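Local coordinates for protein putative NADP oxidoreductase BF3122 (Bacteroides fragilis, PDB 3D1L) that is a putative oxidoreductase that probably binds NADP through a Rossmann-type domain, its substrate and reaction not being established, at residues Ala18-Lys32 with Pro122-Lys135. Residues are numbered along the deposited sequence; the frame is centred on the assembly and turned at random.
Sequences AGNLATNLAKALYRK and PMQTFSKQREVDFK. With MPR (2-mercapto-propion aldehyde), chain E.
Asn24 packs against Phe126, and Ala28 against Phe134, where the first helix of a Rossmann-type fold, 20-31, meets the loop that joins strands 117-122 and 139-143. The helix follows a glycine-rich turn consistent with dinucleotide binding, with Gly19 at its N-cap. Asn24 and Phe126 run past each other in opposite directions, amide and ring planes 28° apart, and Asn24 CB lies 3.5 Å from Phe126 CD1. With CG beside its own backbone N (chi1 -76°), the Asn24 amide is turned so that ND2 gives a nearly straight bond to Ser127 O (3.0 Å, 172°), the donor standing well above that carbonyl's plane. The same ND2 also donates to Asn20 O, so this buried nitrogen is gripped twice, while OD1 accepts from a water that also donates to Glu131 OE1 and accepts from Val132 N. On its CD2 side, Phe126 meets Leu21 CB at 3.7 Å. The extended Lys128 chain crosses Asn20 and Thr23 at about a right angle, its CG 3.4 Å from Asn20 OD1. Further along, Ala28 CB sits over one face of Phe134, 3.9 Å from the ring centroid, a CH-pi contact; Leu25 CD1 approaches Phe134 CE2, and both residues also touch Phe139 of the next strand. The loop's other side faces the second subunit, where Arg130 pairs with Glu212 of that chain, and Gln124 and Thr125 belong to the pocket holding 2-mercapto-propion aldehyde. At the outer edge Arg31 holds Glu131 end-on, the two groups twisted against each other and both oxygens approached from out of the carboxylate plane: NH1 meets OE1 at 3.0 Å and NH2 meets OE2 at 2.8 Å, while Lys27 NZ adds a salt bridge to Glu131 OE2 at 3.1 Å, its hydrogen bond weak.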
loop_
_atom_site.group_PDB
_atom_site.type_symbol
_atom_site.label_atom_id
_atom_site.label_comp_id
_atom_site.label_asym_id
_atom_site.label_seq_id
_atom_site.Cartn_x
_atom_site.Cartn_y
_atom_site.Cartn_z
ATOM N N ALA B 18 -9.820 24.244 2.606
ATOM C CA ALA B 18 -9.603 23.815 1.229
ATOM C C ALA B 18 -8.552 22.697 1.144
ATOM O O ALA B 18 -7.879 22.582 0.121
ATOM C CB ALA B 18 -9.189 25.011 0.367
ATOM N N GLY B 19 -8.428 21.881 2.204
ATOM C CA GLY B 19 -7.402 20.829 2.286
ATOM C C GLY B 19 -7.776 19.632 1.433
ATOM O O GLY B 19 -8.604 19.768 0.512
ATOM N N ASN B 20 -7.214 18.460 1.753
ATOM C CA ASN B 20 -7.389 17.233 0.942
ATOM C C ASN B 20 -8.821 16.757 0.825
ATOM O O ASN B 20 -9.327 16.576 -0.277
ATOM C CB ASN B 20 -6.526 16.086 1.466
ATOM C CG ASN B 20 -5.040 16.367 1.360
ATOM O OD1 ASN B 20 -4.608 17.246 0.626
ATOM N ND2 ASN B 20 -4.252 15.615 2.111
ATOM N N LEU B 21 -9.475 16.574 1.967
ATOM C CA LEU B 21 -10.877 16.137 2.043
ATOM C C LEU B 21 -11.783 17.156 1.390
ATOM O O LEU B 21 -12.633 16.807 0.574
ATOM C CB LEU B 21 -11.291 15.872 3.518
ATOM C CG LEU B 21 -12.744 15.451 3.866
ATOM C CD1 LEU B 21 -12.803 14.738 5.225
ATOM C CD2 LEU B 21 -13.740 16.611 3.828
ATOM N N ALA B 22 -11.598 18.432 1.718
ATOM C CA ALA B 22 -12.457 19.481 1.170
ATOM C C ALA B 22 -12.327 19.572 -0.368
ATOM O O ALA B 22 -13.326 19.721 -1.068
ATOM C CB ALA B 22 -12.156 20.818 1.841
ATOM N N THR B 23 -11.108 19.450 -0.883
ATOM C CA THR B 23 -10.851 19.467 -2.323
ATOM C C THR B 23 -11.633 18.363 -3.029
ATOM O O THR B 23 -12.380 18.623 -3.974
ATOM C CB THR B 23 -9.324 19.349 -2.590
ATOM O OG1 THR B 23 -8.670 20.536 -2.110
ATOM C CG2 THR B 23 -9.000 19.147 -4.070
ATOM N N ASN B 24 -11.508 17.141 -2.533
ATOM C CA ASN B 24 -12.214 16.010 -3.105
ATOM C C ASN B 24 -13.737 16.108 -2.948
ATOM O O ASN B 24 -14.472 15.849 -3.886
ATOM C CB ASN B 24 -11.677 14.700 -2.503
ATOM C CG ASN B 24 -10.320 14.301 -3.089
ATOM O OD1 ASN B 24 -10.247 13.802 -4.213
ATOM N ND2 ASN B 24 -9.243 14.522 -2.330
ATOM N N LEU B 25 -14.197 16.495 -1.763
ATOM C CA LEU B 25 -15.620 16.661 -1.514
ATOM C C LEU B 25 -16.170 17.785 -2.371
ATOM O O LEU B 25 -17.262 17.684 -2.876
ATOM C CB LEU B 25 -15.893 16.937 -0.034
ATOM C CG LEU B 25 -17.341 17.172 0.420
ATOM C CD1 LEU B 25 -18.290 16.005 0.040
ATOM C CD2 LEU B 25 -17.400 17.409 1.918
ATOM N N ALA B 26 -15.423 18.867 -2.534
ATOM C CA ALA B 26 -15.894 19.958 -3.416
ATOM C C ALA B 26 -16.017 19.526 -4.864
ATOM O O ALA B 26 -16.998 19.852 -5.507
ATOM C CB ALA B 26 -15.014 21.223 -3.286
ATOM N N LYS B 27 -15.039 18.785 -5.372
ATOM C CA LYS B 27 -15.078 18.314 -6.769
ATOM C C LYS B 27 -16.266 17.371 -7.045
ATOM O O LYS B 27 -16.933 17.499 -8.063
ATOM C CB LYS B 27 -13.751 17.653 -7.160
ATOM C CG LYS B 27 -12.602 18.668 -7.398
ATOM C CD LYS B 27 -11.201 18.010 -7.226
ATOM C CE LYS B 27 -10.762 17.205 -8.439
ATOM N NZ LYS B 27 -9.317 16.795 -8.387
ATOM N N ALA B 28 -16.542 16.462 -6.106
ATOM C CA ALA B 28 -17.648 15.534 -6.224
ATOM C C ALA B 28 -18.998 16.274 -6.230
ATOM O O ALA B 28 -19.872 15.951 -7.036
ATOM C CB ALA B 28 -17.587 14.499 -5.123
ATOM N N LEU B 29 -19.151 17.279 -5.359
ATOM C CA LEU B 29 -20.361 18.129 -5.366
ATOM C C LEU B 29 -20.539 18.890 -6.675
ATOM O O LEU B 29 -21.613 18.862 -7.251
ATOM C CB LEU B 29 -20.342 19.100 -4.198
ATOM C CG LEU B 29 -20.462 18.460 -2.805
ATOM C CD1 LEU B 29 -19.921 19.423 -1.723
ATOM C CD2 LEU B 29 -21.911 18.074 -2.559
ATOM N N TYR B 30 -19.478 19.574 -7.116
ATOM C CA TYR B 30 -19.403 20.283 -8.413
ATOM C C TYR B 30 -19.738 19.405 -9.638
ATOM O O TYR B 30 -20.472 19.824 -10.546
ATOM C CB TYR B 30 -17.998 20.903 -8.540
ATOM C CG TYR B 30 -17.636 21.466 -9.875
ATOM C CD1 TYR B 30 -18.155 22.689 -10.301
ATOM C CD2 TYR B 30 -16.744 20.794 -10.712
ATOM C CE1 TYR B 30 -17.813 23.218 -11.514
ATOM C CE2 TYR B 30 -16.392 21.315 -11.933
ATOM C CZ TYR B 30 -16.925 22.528 -12.336
ATOM O OH TYR B 30 -16.587 23.063 -13.557
ATOM N N ARG B 31 -19.198 18.189 -9.665
ATOM C CA ARG B 31 -19.478 17.243 -10.746
ATOM C C ARG B 31 -20.927 16.769 -10.752
ATOM O O ARG B 31 -21.480 16.453 -11.816
ATOM C CB ARG B 31 -18.527 16.047 -10.690
ATOM C CG ARG B 31 -17.130 16.394 -11.162
ATOM C CD ARG B 31 -16.105 15.367 -10.731
ATOM N NE ARG B 31 -14.783 15.764 -11.221
ATOM C CZ ARG B 31 -13.622 15.433 -10.656
ATOM N NH1 ARG B 31 -13.589 14.695 -9.546
ATOM N NH2 ARG B 31 -12.485 15.857 -11.200
ATOM N N LYS B 32 -21.538 16.716 -9.574
ATOM C CA LYS B 32 -22.944 16.331 -9.465
ATOM C C LYS B 32 -23.894 17.492 -9.710
ATOM O O LYS B 32 -25.126 17.318 -9.718
ATOM C CB LYS B 32 -23.234 15.659 -8.125
ATOM C CG LYS B 32 -22.753 14.222 -8.076
ATOM C CD LYS B 32 -23.432 13.320 -9.133
ATOM C CE LYS B 32 -22.700 11.987 -9.253
ATOM N NZ LYS B 32 -23.447 10.999 -10.097
ATOM N N PRO B 122 -17.226 12.206 5.271
ATOM C CA PRO B 122 -16.852 11.134 4.347
ATOM C C PRO B 122 -15.524 10.504 4.773
ATOM O O PRO B 122 -14.523 11.201 4.841
ATOM C CB PRO B 122 -16.711 11.855 3.001
ATOM C CG PRO B 122 -16.325 13.284 3.348
ATOM C CD PRO B 122 -16.833 13.545 4.778
HETATM N N MSE B 123 -15.535 9.207 5.078
HETATM C CA MSE B 123 -14.374 8.515 5.657
HETATM C C MSE B 123 -13.631 7.811 4.539
HETATM O O MSE B 123 -14.097 6.830 3.968
HETATM C CB MSE B 123 -14.844 7.490 6.701
HETATM C CG MSE B 123 -13.745 6.930 7.589
HETATM SE SE MSE B 123 -14.436 5.658 8.890
HETATM C CE MSE B 123 -15.101 4.360 7.621
ATOM N N GLN B 124 -12.477 8.345 4.208
ATOM C CA GLN B 124 -11.655 7.831 3.128
ATOM C C GLN B 124 -10.345 8.566 3.241
ATOM O O GLN B 124 -10.291 9.644 3.813
ATOM C CB GLN B 124 -12.322 8.103 1.758
ATOM C CG GLN B 124 -11.668 7.444 0.518
ATOM C CD GLN B 124 -11.310 5.982 0.742
ATOM O OE1 GLN B 124 -10.359 5.669 1.465
ATOM N NE2 GLN B 124 -12.081 5.079 0.142
ATOM N N THR B 125 -9.287 7.979 2.704
ATOM C CA THR B 125 -8.015 8.645 2.629
ATOM C C THR B 125 -8.080 9.574 1.400
ATOM O O THR B 125 -8.455 9.146 0.295
ATOM C CB THR B 125 -6.875 7.608 2.617
ATOM O OG1 THR B 125 -5.618 8.252 2.481
ATOM C CG2 THR B 125 -7.047 6.586 1.510
ATOM N N PHE B 126 -7.769 10.852 1.598
ATOM C CA PHE B 126 -7.900 11.845 0.499
ATOM C C PHE B 126 -6.572 12.507 0.233
ATOM O O PHE B 126 -5.812 12.750 1.149
ATOM C CB PHE B 126 -8.896 12.953 0.860
ATOM C CG PHE B 126 -10.324 12.496 0.951
ATOM C CD1 PHE B 126 -11.037 12.133 -0.196
ATOM C CD2 PHE B 126 -10.957 12.437 2.174
ATOM C CE1 PHE B 126 -12.339 11.742 -0.114
ATOM C CE2 PHE B 126 -12.275 12.039 2.260
ATOM C CZ PHE B 126 -12.967 11.695 1.121
ATOM N N SER B 127 -6.295 12.803 -1.022
ATOM C CA SER B 127 -5.111 13.566 -1.396
ATOM C C SER B 127 -5.560 14.449 -2.535
ATOM O O SER B 127 -6.440 14.066 -3.298
ATOM C CB SER B 127 -3.972 12.654 -1.870
ATOM O OG SER B 127 -3.386 11.937 -0.786
ATOM N N LYS B 128 -4.963 15.628 -2.636
ATOM C CA LYS B 128 -5.352 16.609 -3.650
ATOM C C LYS B 128 -5.111 16.136 -5.084
ATOM O O LYS B 128 -5.968 16.321 -5.949
ATOM C CB LYS B 128 -4.634 17.943 -3.416
ATOM C CG LYS B 128 -5.305 18.772 -2.343
ATOM C CD LYS B 128 -4.681 20.127 -2.225
ATOM C CE LYS B 128 -5.066 20.755 -0.898
ATOM N NZ LYS B 128 -4.226 21.952 -0.605
ATOM N N GLN B 129 -3.964 15.509 -5.313
ATOM C CA GLN B 129 -3.522 15.063 -6.634
ATOM C C GLN B 129 -4.136 13.723 -7.055
ATOM O O GLN B 129 -3.703 13.129 -8.045
ATOM C CB GLN B 129 -1.995 14.884 -6.648
ATOM C CG GLN B 129 -1.165 15.939 -5.920
ATOM C CD GLN B 129 0.250 15.448 -5.614
ATOM O OE1 GLN B 129 0.726 15.549 -4.480
ATOM N NE2 GLN B 129 0.922 14.903 -6.627
ATOM N N ARG B 130 -5.099 13.218 -6.289
ATOM C CA ARG B 130 -5.598 11.863 -6.484
ATOM C C ARG B 130 -7.131 11.816 -6.430
ATOM O O ARG B 130 -7.752 12.204 -5.425
ATOM C CB ARG B 130 -4.940 10.931 -5.447
ATOM C CG ARG B 130 -5.648 9.640 -5.151
ATOM C CD ARG B 130 -5.349 8.554 -6.153
ATOM N NE ARG B 130 -6.263 7.448 -5.926
ATOM C CZ ARG B 130 -6.502 6.467 -6.792
ATOM N NH1 ARG B 130 -5.878 6.431 -7.971
ATOM N NH2 ARG B 130 -7.377 5.521 -6.473
ATOM N N GLU B 131 -7.719 11.349 -7.530
ATOM C CA GLU B 131 -9.172 11.284 -7.712
ATOM C C GLU B 131 -9.730 10.024 -7.082
ATOM O O GLU B 131 -9.120 8.955 -7.191
ATOM C CB GLU B 131 -9.521 11.267 -9.210
ATOM C CG GLU B 131 -9.112 12.519 -9.997
ATOM C CD GLU B 131 -10.051 13.696 -9.762
ATOM O OE1 GLU B 131 -10.834 13.666 -8.777
ATOM O OE2 GLU B 131 -10.004 14.653 -10.573
ATOM N N VAL B 132 -10.877 10.134 -6.428
ATOM C CA VAL B 132 -11.506 8.953 -5.822
ATOM C C VAL B 132 -12.967 8.861 -6.188
ATOM O O VAL B 132 -13.647 9.874 -6.295
ATOM C CB VAL B 132 -11.394 8.899 -4.263
ATOM C CG1 VAL B 132 -9.979 8.714 -3.856
ATOM C CG2 VAL B 132 -11.962 10.138 -3.621
ATOM N N ASP B 133 -13.439 7.633 -6.366
ATOM C CA ASP B 133 -14.841 7.390 -6.562
ATOM C C ASP B 133 -15.573 7.556 -5.228
ATOM O O ASP B 133 -15.462 6.699 -4.312
ATOM C CB ASP B 133 -15.050 5.987 -7.129
ATOM C CG ASP B 133 -16.392 5.839 -7.838
ATOM O OD1 ASP B 133 -17.116 6.866 -8.001
ATOM O OD2 ASP B 133 -16.704 4.691 -8.247
ATOM N N PHE B 134 -16.296 8.672 -5.112
ATOM C CA PHE B 134 -17.222 8.888 -4.001
ATOM C C PHE B 134 -18.347 7.857 -3.849
ATOM O O PHE B 134 -18.855 7.678 -2.735
ATOM C CB PHE B 134 -17.789 10.301 -4.036
ATOM C CG PHE B 134 -17.035 11.245 -3.178
ATOM C CD1 PHE B 134 -15.797 11.745 -3.600
ATOM C CD2 PHE B 134 -17.524 11.590 -1.926
ATOM C CE1 PHE B 134 -15.084 12.602 -2.796
ATOM C CE2 PHE B 134 -16.814 12.446 -1.096
ATOM C CZ PHE B 134 -15.592 12.952 -1.528
ATOM N N LYS B 135 -18.712 7.165 -4.934
ATOM C CA LYS B 135 -19.801 6.180 -4.871
ATOM C C LYS B 135 -19.627 5.161 -3.743
ATOM O O LYS B 135 -20.609 4.787 -3.085
ATOM C CB LYS B 135 -20.051 5.475 -6.211
ATOM C CG LYS B 135 -20.644 6.404 -7.293
ATOM C CD LYS B 135 -22.116 6.760 -7.037
ATOM C CE LYS B 135 -22.572 7.936 -7.922
ATOM N NZ LYS B 135 -24.024 8.246 -7.765
HETATM C C1 MPR E . -8.315 9.192 9.128
HETATM O O MPR E . -7.295 9.704 9.670
HETATM C C2 MPR E . -8.359 7.987 8.237
HETATM C C3 MPR E . -9.565 7.844 7.320
HETATM S S3 MPR E . -9.164 6.886 5.824
HETATM O O HOH W 1 -6.606 23.562 -2.472
HETATM O O HOH W 2 -2.110 16.212 -0.850
HETATM O O HOH W 3 -11.733 12.799 -6.104
HETATM O O HOH W 4 -8.474 15.143 -6.191
#